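PDB 2FML: MutT/nudix family protein from Enterococcus faecalis, which is of unknown function but probably pairs a Nudix domain, the fold of nucleoside-diphosphate-linked hydrolases, with a winged-helix domain of the NrtR type that may bind DNA. Local coordinates for residues 107-112 with 187-192; 163-168 with 178-183; 48-53 with 132-137; 62-67 with 142-147. One frame throughout, in Å; residues are numbered along the deposited sequence.

Interaction 1: 107-112 with 187-192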
loop_
_atom_site.group_PDB
_atom_site.type_symbol
_atom_site.label_atom_id
_atom_site.label_comp_id
_atom_site.label_asym_id
_atom_site.label_seq_id
_atom_site.Cartn_x
_atom_site.Cartn_y
_atom_site.Cartn_z
ATOM N N GLU A 107 -2.517 -3.832 9.317
ATOM C CA GLU A 107 -2.484 -2.826 8.292
ATOM C C GLU A 107 -1.787 -3.367 7.041
ATOM O O GLU A 107 -0.784 -4.054 7.136
ATOM C CB GLU A 107 -1.806 -1.513 8.800
ATOM C CG GLU A 107 -0.249 -1.604 9.016
ATOM C CD GLU A 107 0.337 -0.357 9.781
ATOM O OE1 GLU A 107 0.104 -0.258 11.024
ATOM O OE2 GLU A 107 1.007 0.506 9.132
ATOM N N GLN A 108 -2.290 -2.991 5.878
ATOM C CA GLN A 108 -1.606 -3.358 4.653
ATOM C C GLN A 108 -0.258 -2.632 4.577
ATOM O O GLN A 108 -0.165 -1.458 4.912
ATOM C CB GLN A 108 -2.479 -3.077 3.445
ATOM C CG GLN A 108 -2.199 -3.971 2.341
ATOM C CD GLN A 108 -3.103 -3.694 1.195
ATOM O OE1 GLN A 108 -4.203 -4.291 1.047
ATOM N NE2 GLN A 108 -2.632 -2.848 0.318
ATOM N N LEU A 109 0.817 -3.344 4.229
ATOM C CA LEU A 109 2.111 -2.700 4.311
ATOM C C LEU A 109 2.568 -2.221 2.898
ATOM O O LEU A 109 2.837 -1.022 2.670
ATOM C CB LEU A 109 3.124 -3.656 4.975
ATOM C CG LEU A 109 4.636 -3.351 4.928
ATOM C CD1 LEU A 109 4.994 -2.063 5.634
ATOM C CD2 LEU A 109 5.436 -4.541 5.469
ATOM N N HIS A 110 2.667 -3.166 1.965
ATOM C CA HIS A 110 3.209 -2.905 0.663
ATOM C C HIS A 110 2.989 -4.159 -0.219
ATOM O O HIS A 110 2.968 -5.304 0.306
ATOM C CB HIS A 110 4.689 -2.546 0.764
ATOM C CG HIS A 110 5.293 -2.134 -0.543
ATOM N ND1 HIS A 110 5.250 -0.834 -1.030
ATOM C CD2 HIS A 110 5.975 -2.857 -1.463
ATOM C CE1 HIS A 110 5.876 -0.788 -2.200
ATOM N NE2 HIS A 110 6.318 -2.007 -2.482
ATOM N N SER A 111 2.797 -3.947 -1.533
ATOM C CA SER A 111 2.730 -5.038 -2.477
ATOM C C SER A 111 4.031 -5.083 -3.253
ATOM O O SER A 111 4.431 -4.086 -3.827
ATOM C CB SER A 111 1.577 -4.930 -3.453
ATOM O OG SER A 111 0.471 -4.515 -2.706
ATOM N N PHE A 112 4.580 -6.299 -3.320
ATOM C CA PHE A 112 5.824 -6.629 -3.991
ATOM C C PHE A 112 5.562 -7.432 -5.220
ATOM O O PHE A 112 4.831 -8.433 -5.173
ATOM C CB PHE A 112 6.666 -7.421 -2.997
ATOM C CG PHE A 112 7.107 -6.578 -1.830
ATOM C CD1 PHE A 112 8.313 -5.879 -1.877
ATOM C CD2 PHE A 112 6.323 -6.532 -0.681
ATOM C CE1 PHE A 112 8.694 -5.090 -0.787
ATOM C CE2 PHE A 112 6.697 -5.759 0.383
ATOM C CZ PHE A 112 7.850 -5.023 0.331
ATOM N N SER A 187 13.448 -10.421 3.064
ATOM C CA SER A 187 14.321 -9.419 3.692
ATOM C C SER A 187 13.876 -7.977 3.349
ATOM O O SER A 187 13.875 -7.077 4.241
ATOM C CB SER A 187 15.761 -9.643 3.204
ATOM O OG SER A 187 15.810 -8.936 2.012
ATOM N N GLU A 188 13.463 -7.766 2.083
ATOM C CA GLU A 188 12.899 -6.482 1.680
ATOM C C GLU A 188 11.608 -6.140 2.362
ATOM O O GLU A 188 11.294 -4.996 2.510
ATOM C CB GLU A 188 12.614 -6.382 0.157
ATOM C CG GLU A 188 13.822 -6.266 -0.722
ATOM C CD GLU A 188 13.457 -6.647 -2.125
ATOM O OE1 GLU A 188 12.523 -5.990 -2.623
ATOM O OE2 GLU A 188 14.047 -7.624 -2.700
ATOM N N ILE A 189 10.789 -7.150 2.571
ATOM C CA ILE A 189 9.539 -6.990 3.245
ATOM C C ILE A 189 9.739 -6.658 4.760
ATOM O O ILE A 189 9.043 -5.797 5.294
ATOM C CB ILE A 189 8.610 -8.248 3.087
ATOM C CG1 ILE A 189 8.518 -8.805 1.626
ATOM C CG2 ILE A 189 7.282 -7.962 3.767
ATOM C CD1 ILE A 189 7.406 -9.917 1.462
ATOM N N ILE A 190 10.664 -7.320 5.439
ATOM C CA ILE A 190 10.917 -6.996 6.848
ATOM C C ILE A 190 11.481 -5.580 7.061
ATOM O O ILE A 190 11.040 -4.812 7.952
ATOM C CB ILE A 190 11.779 -8.081 7.520
ATOM C CG1 ILE A 190 10.889 -9.301 7.658
ATOM C CG2 ILE A 190 12.288 -7.612 8.986
ATOM C CD1 ILE A 190 11.537 -10.570 7.986
ATOM N N ILE A 191 12.438 -5.219 6.221
ATOM C CA ILE A 191 12.979 -3.858 6.177
ATOM C C ILE A 191 11.865 -2.839 5.884
ATOM O O ILE A 191 11.777 -1.799 6.543
ATOM C CB ILE A 191 14.126 -3.800 5.122
ATOM C CG1 ILE A 191 15.300 -4.665 5.589
ATOM C CG2 ILE A 191 14.545 -2.392 4.738
ATOM C CD1 ILE A 191 15.983 -4.190 6.750
ATOM N N LYS A 192 11.012 -3.118 4.905
ATOM C CA LYS A 192 9.845 -2.210 4.654
ATOM C C LYS A 192 8.983 -2.017 5.910
ATOM O O LYS A 192 8.615 -0.892 6.244
ATOM C CB LYS A 192 8.996 -2.672 3.460
ATOM C CG LYS A 192 7.884 -1.702 2.919
ATOM C CD LYS A 192 8.369 -0.562 1.935
ATOM C CE LYS A 192 8.926 -0.988 0.593
ATOM N NZ LYS A 192 9.203 0.294 -0.309
#
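F112, L109 and H110 of strand 107-112 meet I189 and K192 of helix 187-192, a strand-on-helix contact within the alpha/beta sandwich of the Nudix fold. The strand runs roughly antiparallel to the helix, the two axes 9.1 Å apart and their directions 142° from each other. A classic beta bulge, in which L109 and H110 both face S127 of strand 123-131, explains why two consecutive residues point toward the helix.

Two CH-pi contacts carry most of the aromatic packing. CG1 of I189 sits over one face of the F112 ring, offset toward the rim and 4.0 Å from its centroid; the opposite face is covered by CD2 of H110, from the same strand, so the phenyl ring is held between imidazole and isoleucine. K192 CE lies almost straight over the middle of the H110 ring, 3.9 Å from the centroid and 5° off the normal. Bends at chi2 and chi3 fold the lysine chain back over the imidazole. Its CB, meanwhile, comes to the edge of F112.

L109 adds contacts of its methyls with side chain and backbone. CD2 of L109 approaches I189 CG2 at 4.2 Å and also rests against the carbonyl oxygen of I189, while CD1 packs on CG and O of K192. No hydrogen bond joins the two segments; a polar tie to the same helix lies further on, where L109 O accepts from R196 NH1. S111 OG bonds S111 OG of the second subunit. Beside the imidazole, K192 CG touches H110 CB at 3.9 Å.

Interaction 2: 163-168 with 178-183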
loop_
_atom_site.group_PDB
_atom_site.type_symbol
_atom_site.label_atom_id
_atom_site.label_comp_id
_atom_site.label_asym_id
_atom_site.label_seq_id
_atom_site.Cartn_x
_atom_site.Cartn_y
_atom_site.Cartn_z
ATOM N N GLU A 163 18.138 -19.107 18.534
ATOM C CA GLU A 163 19.167 -20.159 18.708
ATOM C C GLU A 163 20.391 -19.789 17.833
ATOM O O GLU A 163 20.939 -18.692 18.008
ATOM C CB GLU A 163 18.610 -21.578 18.435
ATOM C CG GLU A 163 17.768 -22.176 19.616
ATOM C CD GLU A 163 16.882 -23.374 19.173
ATOM O OE1 GLU A 163 17.260 -24.019 18.167
ATOM O OE2 GLU A 163 15.819 -23.667 19.794
ATOM N N ASP A 164 20.780 -20.670 16.897
ATOM C CA ASP A 164 21.957 -20.427 16.045
ATOM C C ASP A 164 21.681 -19.759 14.708
ATOM O O ASP A 164 22.587 -19.599 13.889
ATOM C CB ASP A 164 22.748 -21.709 15.841
ATOM C CG ASP A 164 23.842 -21.873 16.887
ATOM O OD1 ASP A 164 24.993 -21.389 16.653
ATOM O OD2 ASP A 164 23.551 -22.487 17.953
ATOM N N VAL A 165 20.424 -19.350 14.513
ATOM C CA VAL A 165 19.995 -18.655 13.323
ATOM C C VAL A 165 20.235 -17.164 13.482
ATOM O O VAL A 165 19.925 -16.592 14.529
ATOM C CB VAL A 165 18.491 -18.938 13.016
ATOM C CG1 VAL A 165 18.074 -18.280 11.663
ATOM C CG2 VAL A 165 18.249 -20.449 13.043
ATOM N N GLU A 166 20.802 -16.562 12.440
ATOM C CA GLU A 166 21.247 -15.174 12.439
ATOM C C GLU A 166 21.033 -14.582 11.059
ATOM O O GLU A 166 21.642 -15.002 10.084
ATOM C CB GLU A 166 22.723 -15.048 12.837
ATOM C CG GLU A 166 23.272 -13.601 12.831
ATOM C CD GLU A 166 24.751 -13.498 12.318
ATOM O OE1 GLU A 166 25.045 -13.670 11.100
ATOM O OE2 GLU A 166 25.639 -13.235 13.162
ATOM N N ILE A 167 20.133 -13.620 11.001
ATOM C CA ILE A 167 19.769 -12.894 9.808
ATOM C C ILE A 167 19.936 -11.431 10.107
ATOM O O ILE A 167 19.316 -10.913 11.039
ATOM C CB ILE A 167 18.283 -13.130 9.419
ATOM C CG1 ILE A 167 18.039 -14.647 9.182
ATOM C CG2 ILE A 167 17.848 -12.098 8.309
ATOM C CD1 ILE A 167 16.638 -15.053 9.286
ATOM N N THR A 168 20.777 -10.783 9.304
ATOM C CA THR A 168 21.181 -9.391 9.481
ATOM C C THR A 168 20.911 -8.703 8.174
ATOM O O THR A 168 21.332 -9.173 7.136
ATOM C CB THR A 168 22.652 -9.287 9.895
ATOM O OG1 THR A 168 22.757 -9.868 11.186
ATOM C CG2 THR A 168 23.099 -7.795 10.037
ATOM N N GLY A 178 24.026 -11.611 7.192
ATOM C CA GLY A 178 24.143 -12.639 8.208
ATOM C C GLY A 178 24.368 -14.045 7.665
ATOM O O GLY A 178 24.312 -14.278 6.430
ATOM N N LYS A 179 24.619 -14.969 8.604
ATOM C CA LYS A 179 24.709 -16.409 8.366
ATOM C C LYS A 179 23.548 -16.917 7.460
ATOM O O LYS A 179 23.745 -17.534 6.384
ATOM C CB LYS A 179 24.611 -17.103 9.715
ATOM C CG LYS A 179 25.899 -17.581 10.300
ATOM C CD LYS A 179 25.618 -18.594 11.436
ATOM C CE LYS A 179 25.397 -17.922 12.824
ATOM N NZ LYS A 179 26.384 -16.816 13.142
ATOM N N ASP A 180 22.341 -16.636 7.921
ATOM C CA ASP A 180 21.132 -17.102 7.280
ATOM C C ASP A 180 20.483 -16.033 6.392
ATOM O O ASP A 180 20.561 -14.862 6.680
ATOM C CB ASP A 180 20.213 -17.636 8.373
ATOM C CG ASP A 180 20.812 -18.864 9.058
ATOM O OD1 ASP A 180 20.698 -19.996 8.512
ATOM O OD2 ASP A 180 21.450 -18.696 10.125
ATOM N N THR A 181 19.839 -16.481 5.324
ATOM C CA THR A 181 19.224 -15.661 4.323
ATOM C C THR A 181 17.711 -15.978 4.281
ATOM O O THR A 181 17.307 -17.137 4.180
ATOM C CB THR A 181 19.906 -15.887 2.897
ATOM O OG1 THR A 181 21.334 -15.616 2.951
ATOM C CG2 THR A 181 19.337 -14.945 1.870
ATOM N N LEU A 182 16.874 -14.954 4.355
ATOM C CA LEU A 182 15.440 -15.140 4.234
ATOM C C LEU A 182 15.071 -15.617 2.838
ATOM O O LEU A 182 15.695 -15.165 1.816
ATOM C CB LEU A 182 14.711 -13.841 4.548
ATOM C CG LEU A 182 14.757 -13.421 6.020
ATOM C CD1 LEU A 182 14.423 -11.945 6.193
ATOM C CD2 LEU A 182 13.800 -14.284 6.811
ATOM N N ALA A 183 14.090 -16.524 2.803
ATOM C CA ALA A 183 13.412 -16.912 1.578
ATOM C C ALA A 183 12.874 -15.732 0.738
ATOM O O ALA A 183 12.494 -14.678 1.253
ATOM C CB ALA A 183 12.249 -17.904 1.913
#
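E166 meets G178, K179 and D180 where the loop after strand 165-170 folds back along that strand, the last of the Nudix sheet's strands before helix 186-200. Its CB packs against CE of K179. CG stands anti to the backbone N (chi1 179°), and a bend at chi2 follows before the carboxylate divides its work. OE1 takes the K179 N-H nearly along its own C-O axis at 2.8 Å. OE2 turns to K179 NZ in a long salt bridge of 3.7 Å, the two side chains crossing at about a right angle.

The backbone of E166 is gripped as well. Its O accepts from D180 N at 2.8 Å, while its N gives a longer bond of 3.2 Å to D180 OD2, met on the anti side and 26° out of the carboxylate plane. One strand residue thus binds the loop through both main chain and side chain. G178 packs tightly against the strand, its CA 3.2 Å from E166 OE1. Further along, I167 packs on D180 and L182, with CD1 3.8 Å from L182 CD2.

Interaction 3: 48-53 with 132-137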
loop_
_atom_site.group_PDB
_atom_site.type_symbol
_atom_site.label_atom_id
_atom_site.label_comp_id
_atom_site.label_asym_id
_atom_site.label_seq_id
_atom_site.Cartn_x
_atom_site.Cartn_y
_atom_site.Cartn_z
ATOM N N CYS A 48 5.980 -8.224 18.022
ATOM C CA CYS A 48 5.562 -8.120 19.409
ATOM C C CYS A 48 6.699 -7.484 20.212
ATOM O O CYS A 48 7.773 -7.186 19.673
ATOM C CB CYS A 48 5.141 -9.509 19.947
ATOM S SG CYS A 48 6.461 -10.692 20.181
ATOM N N TYR A 49 6.484 -7.318 21.510
ATOM C CA TYR A 49 7.551 -6.849 22.341
ATOM C C TYR A 49 7.501 -7.540 23.701
ATOM O O TYR A 49 6.482 -7.484 24.362
ATOM C CB TYR A 49 7.426 -5.333 22.442
ATOM C CG TYR A 49 8.301 -4.641 23.462
ATOM C CD1 TYR A 49 9.613 -4.260 23.159
ATOM C CD2 TYR A 49 7.773 -4.294 24.716
ATOM C CE1 TYR A 49 10.381 -3.581 24.135
ATOM C CE2 TYR A 49 8.519 -3.637 25.659
ATOM C CZ TYR A 49 9.823 -3.300 25.386
ATOM O OH TYR A 49 10.505 -2.632 26.371
ATOM N N ASN A 50 8.591 -8.211 24.098
ATOM C CA ASN A 50 8.753 -8.699 25.468
ATOM C C ASN A 50 9.249 -7.613 26.472
ATOM O O ASN A 50 10.371 -7.170 26.337
ATOM C CB ASN A 50 9.714 -9.905 25.462
ATOM C CG ASN A 50 9.676 -10.685 26.768
ATOM O OD1 ASN A 50 10.135 -10.215 27.825
ATOM N ND2 ASN A 50 9.091 -11.872 26.711
ATOM N N LYS A 51 8.452 -7.204 27.474
ATOM C CA LYS A 51 8.845 -6.100 28.405
ATOM C C LYS A 51 10.001 -6.430 29.336
ATOM O O LYS A 51 10.844 -5.580 29.620
ATOM C CB LYS A 51 7.689 -5.636 29.326
ATOM C CG LYS A 51 6.472 -5.007 28.641
ATOM C CD LYS A 51 5.169 -5.562 29.244
ATOM C CE LYS A 51 4.859 -4.999 30.628
ATOM N NZ LYS A 51 3.910 -3.834 30.604
ATOM N N GLU A 52 10.005 -7.643 29.870
ATOM C CA GLU A 52 10.999 -8.015 30.865
ATOM C C GLU A 52 12.359 -8.020 30.187
ATOM O O GLU A 52 13.328 -7.481 30.723
ATOM C CB GLU A 52 10.656 -9.363 31.546
ATOM C CG GLU A 52 9.132 -9.542 31.926
ATOM C CD GLU A 52 8.236 -9.958 30.693
ATOM O OE1 GLU A 52 8.299 -11.147 30.260
ATOM O OE2 GLU A 52 7.477 -9.101 30.160
ATOM N N ALA A 53 12.388 -8.557 28.969
ATOM C CA ALA A 53 13.599 -8.673 28.178
ATOM C C ALA A 53 13.986 -7.392 27.462
ATOM O O ALA A 53 15.144 -7.238 27.055
ATOM C CB ALA A 53 13.425 -9.774 27.179
ATOM N N ILE A 132 1.146 -7.230 18.038
ATOM C CA ILE A 132 0.362 -8.177 18.814
ATOM C C ILE A 132 1.131 -8.590 20.084
ATOM O O ILE A 132 2.244 -8.119 20.317
ATOM C CB ILE A 132 -0.065 -9.427 17.945
ATOM C CG1 ILE A 132 1.148 -10.263 17.465
ATOM C CG2 ILE A 132 -0.884 -8.968 16.708
ATOM C CD1 ILE A 132 0.885 -11.790 17.427
ATOM N N GLY A 133 0.515 -9.414 20.932
ATOM C CA GLY A 133 1.229 -10.028 22.039
ATOM C C GLY A 133 2.088 -11.171 21.536
ATOM O O GLY A 133 1.913 -11.644 20.404
ATOM N N GLU A 134 3.020 -11.599 22.388
ATOM C CA GLU A 134 3.883 -12.743 22.160
ATOM C C GLU A 134 3.093 -14.023 22.430
ATOM O O GLU A 134 3.288 -14.693 23.459
ATOM C CB GLU A 134 5.125 -12.681 23.063
ATOM C CG GLU A 134 6.327 -13.453 22.500
ATOM C CD GLU A 134 7.585 -13.436 23.374
ATOM O OE1 GLU A 134 7.794 -12.511 24.179
ATOM O OE2 GLU A 134 8.409 -14.367 23.239
ATOM N N GLU A 135 2.196 -14.362 21.495
ATOM C CA GLU A 135 1.271 -15.504 21.652
ATOM C C GLU A 135 2.015 -16.819 21.588
ATOM O O GLU A 135 3.105 -16.872 21.007
ATOM C CB GLU A 135 0.194 -15.526 20.570
ATOM C CG GLU A 135 -0.283 -14.195 20.090
ATOM C CD GLU A 135 -1.654 -13.851 20.558
ATOM O OE1 GLU A 135 -2.563 -13.818 19.696
ATOM O OE2 GLU A 135 -1.824 -13.615 21.773
ATOM N N PRO A 136 1.444 -17.879 22.204
ATOM C CA PRO A 136 1.856 -19.255 21.902
ATOM C C PRO A 136 1.643 -19.582 20.411
ATOM O O PRO A 136 0.708 -19.092 19.754
ATOM C CB PRO A 136 0.938 -20.124 22.786
ATOM C CG PRO A 136 -0.196 -19.261 23.111
ATOM C CD PRO A 136 0.374 -17.853 23.213
ATOM N N LEU A 137 2.537 -20.388 19.879
ATOM C CA LEU A 137 2.608 -20.565 18.443
ATOM C C LEU A 137 2.391 -22.053 18.188
ATOM O O LEU A 137 2.898 -22.850 18.936
ATOM C CB LEU A 137 3.999 -20.117 17.962
ATOM C CG LEU A 137 4.426 -18.684 18.240
ATOM C CD1 LEU A 137 5.824 -18.407 17.630
ATOM C CD2 LEU A 137 3.387 -17.686 17.680
HETATM O O HOH W 1 3.602 -7.456 22.259
#
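C48 and I132 bring the two backbones closest, with their CA atoms 5.2 Å apart, where strand 48-50 nears its end and segment 132-137 leaves strand 123-131 in an irregular path. The two chains have begun to part: I132 still shares a backbone hydrogen bond with L47, but at the next step Y49 N donates to a water at 3.0 Å. That water lies 2.5 Å from I132 O, so short that this second leg of the bridge is doubtful. C48 CA also offers a CA-H...O contact to that carbonyl, and E134 forms the centre of an inverse gamma turn.

The contact lies at the ends of the parallel pair 39-50 and 123-131 of the Nudix sheet, at the point where one strand heads into its turn toward 55-63 and the other into the loop before 143-154. SG of C48 lies between the backbone N and the carbonyl carbon (chi1 70°) and touches the methylenes of E134, 3.6 Å from CG. The glutamate is extended beyond CG, and OE1 at its end meets N50. There N50 ND2 donates at 2.9 Å and 167°, meeting OE1 on its syn side and almost in its own amide plane; amide and carboxylate planes are turned 69° apart. The other end of the amide is used too: OD1 accepts from A53 N at 3.0 Å in an Asx motif. E134 OE2 makes a salt bridge with K57 NZ on strand 55-63.

Interaction 4: 62-67 with 142-147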
loop_
_atom_site.group_PDB
_atom_site.type_symbol
_atom_site.label_atom_id
_atom_site.label_comp_id
_atom_site.label_asym_id
_atom_site.label_seq_id
_atom_site.Cartn_x
_atom_site.Cartn_y
_atom_site.Cartn_z
ATOM N N GLN A 62 10.125 -21.748 9.403
ATOM C CA GLN A 62 11.036 -22.501 8.550
ATOM C C GLN A 62 10.179 -23.280 7.578
ATOM O O GLN A 62 9.386 -24.141 7.972
ATOM C CB GLN A 62 11.957 -23.447 9.324
ATOM C CG GLN A 62 12.886 -24.192 8.400
ATOM C CD GLN A 62 13.907 -25.051 9.105
ATOM O OE1 GLN A 62 15.111 -25.049 8.752
ATOM N NE2 GLN A 62 13.452 -25.809 10.071
ATOM N N ARG A 63 10.357 -22.964 6.298
ATOM C CA ARG A 63 9.566 -23.588 5.234
ATOM C C ARG A 63 9.905 -25.049 5.109
ATOM O O ARG A 63 11.058 -25.431 5.131
ATOM C CB ARG A 63 9.825 -22.867 3.921
ATOM C CG ARG A 63 9.489 -21.319 3.993
ATOM C CD ARG A 63 9.736 -20.682 2.632
ATOM N NE ARG A 63 9.219 -21.500 1.533
ATOM C CZ ARG A 63 7.963 -21.487 1.083
ATOM N NH1 ARG A 63 7.034 -20.682 1.642
ATOM N NH2 ARG A 63 7.638 -22.307 0.075
ATOM N N LYS A 64 8.908 -25.887 4.969
ATOM C CA LYS A 64 9.232 -27.264 4.850
ATOM C C LYS A 64 9.269 -27.774 3.399
ATOM O O LYS A 64 9.875 -28.790 3.118
ATOM C CB LYS A 64 8.352 -28.092 5.784
ATOM C CG LYS A 64 7.052 -28.608 5.287
ATOM C CD LYS A 64 6.789 -29.976 6.060
ATOM C CE LYS A 64 6.701 -29.811 7.616
ATOM N NZ LYS A 64 5.673 -30.740 8.272
ATOM N N GLY A 65 8.666 -27.009 2.495
ATOM C CA GLY A 65 8.593 -27.351 1.097
ATOM C C GLY A 65 9.191 -26.277 0.225
ATOM O O GLY A 65 9.386 -25.104 0.671
ATOM N N HIS A 66 9.484 -26.684 -1.013
ATOM C CA HIS A 66 9.995 -25.802 -2.025
ATOM C C HIS A 66 8.955 -24.768 -2.485
ATOM O O HIS A 66 7.770 -25.005 -2.379
ATOM C CB HIS A 66 10.528 -26.630 -3.198
ATOM C CG HIS A 66 11.963 -27.016 -3.050
ATOM N ND1 HIS A 66 12.474 -28.209 -3.516
ATOM C CD2 HIS A 66 12.998 -26.358 -2.487
ATOM C CE1 HIS A 66 13.759 -28.271 -3.235
ATOM N NE2 HIS A 66 14.095 -27.172 -2.584
ATOM N N PRO A 67 9.395 -23.623 -3.046
ATOM C CA PRO A 67 10.750 -23.106 -3.191
ATOM C C PRO A 67 11.280 -22.657 -1.832
ATOM O O PRO A 67 10.494 -22.447 -0.906
ATOM C CB PRO A 67 10.592 -21.951 -4.186
ATOM C CG PRO A 67 9.132 -21.573 -4.162
ATOM C CD PRO A 67 8.381 -22.775 -3.693
ATOM N N ASP A 142 2.880 -26.891 6.620
ATOM C CA ASP A 142 3.987 -26.328 5.770
ATOM C C ASP A 142 5.118 -25.601 6.519
ATOM O O ASP A 142 6.050 -25.073 5.909
ATOM C CB ASP A 142 3.432 -25.425 4.657
ATOM C CG ASP A 142 2.416 -26.153 3.764
ATOM O OD1 ASP A 142 2.579 -27.382 3.484
ATOM O OD2 ASP A 142 1.448 -25.484 3.332
ATOM N N ALA A 143 5.050 -25.612 7.840
ATOM C CA ALA A 143 6.022 -24.934 8.631
ATOM C C ALA A 143 6.697 -25.975 9.467
ATOM O O ALA A 143 6.019 -26.689 10.228
ATOM C CB ALA A 143 5.344 -23.893 9.496
ATOM N N LYS A 144 8.013 -26.090 9.296
ATOM C CA LYS A 144 8.844 -27.062 10.037
ATOM C C LYS A 144 9.103 -26.535 11.442
ATOM O O LYS A 144 9.306 -27.276 12.373
ATOM C CB LYS A 144 10.202 -27.233 9.346
ATOM C CG LYS A 144 10.470 -28.555 8.697
ATOM C CD LYS A 144 11.934 -28.614 8.257
ATOM C CE LYS A 144 12.827 -29.364 9.237
ATOM N NZ LYS A 144 14.067 -29.845 8.537
ATOM N N GLU A 145 9.151 -25.227 11.564
ATOM C CA GLU A 145 9.276 -24.563 12.846
ATOM C C GLU A 145 8.643 -23.202 12.699
ATOM O O GLU A 145 8.507 -22.672 11.584
ATOM C CB GLU A 145 10.726 -24.322 13.203
ATOM C CG GLU A 145 11.603 -25.516 13.170
ATOM C CD GLU A 145 12.609 -25.419 14.255
ATOM O OE1 GLU A 145 13.683 -24.811 13.999
ATOM O OE2 GLU A 145 12.302 -25.917 15.367
ATOM N N VAL A 146 8.255 -22.657 13.834
ATOM C CA VAL A 146 7.652 -21.336 13.917
ATOM C C VAL A 146 8.155 -20.733 15.234
ATOM O O VAL A 146 8.063 -21.345 16.284
ATOM C CB VAL A 146 6.058 -21.335 13.775
ATOM C CG1 VAL A 146 5.379 -21.981 14.969
ATOM C CG2 VAL A 146 5.566 -19.906 13.599
ATOM N N HIS A 147 8.730 -19.545 15.155
ATOM C CA HIS A 147 9.364 -18.973 16.346
ATOM C C HIS A 147 9.235 -17.491 16.287
ATOM O O HIS A 147 9.221 -16.884 15.202
ATOM C CB HIS A 147 10.858 -19.294 16.398
ATOM C CG HIS A 147 11.186 -20.749 16.505
ATOM N ND1 HIS A 147 11.950 -21.415 15.559
ATOM C CD2 HIS A 147 10.885 -21.666 17.463
ATOM C CE1 HIS A 147 12.100 -22.679 15.936
ATOM N NE2 HIS A 147 11.446 -22.860 17.071
#
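Q62 to K64 run antiparallel to D142 to E145, joined by three backbone hydrogen bonds: Q62 N to E145 O, K144 N to Q62 O at 2.7 Å, and K64 N to D142 O at 3.1 Å. K64 N sits above the D142 carbonyl plane, 43° out of it, whereas K144 N approaches nearly along the Q62 C=O direction. Here strand 143-154 joins the edge of 55-63 in the Nudix sheet, and the chain turns a corner at K144.

Q62 lies side by side with K144 and E145, all pointing the same way. Its extended chain, CG anti to the backbone N (chi1 -179°), passes along the lysine methylenes, with Q62 CG 4.2 Å from K144 CB. K64 crosses the same lysine obliquely, its CB 3.6 Å from K144 CG, and K64 CG also touches the D142 carbonyl group.

R63 diverges from A143 and works within its own segment. NE donates to P67 O at 2.9 Å, and NH2 adds weak bonds to P67 O and G65 O, drawing the loop with its cis-proline back on the strand end. At the subunit boundary H66 makes backbone hydrogen bonds to the second subunit.

K64 NZ has a long, weak ion pair with D141. Main-chain bonds therefore set the pairing, while K64 and K144 meet through their methylenes with the ammonium groups well apart, so the contact between the two lysines is apolar.

In the fold
All four contacts reach the same sheet. Interactions 1 and 2 touch, although their centres are about 18 Å apart: CD1 of L182 packs 3.6 Å from S187 CA and 3.7 Å from I190 CD1, so the loop of interaction 2, which precedes the helix of interaction 1 in the chain, also packs against it. Interaction 2 also meets interaction 4, about 14 Å away between centres, through A183 CB and R63 CD at 3.8 Å. L137 links interaction 3 to interaction 4 by packing on V146 and H147. Interactions 1 and 4 both reach the second subunit. Bound glycerol, probably from the crystallisation liquor, lies about 5 Å from the side chain of I189 and about 4 Å from that of R63.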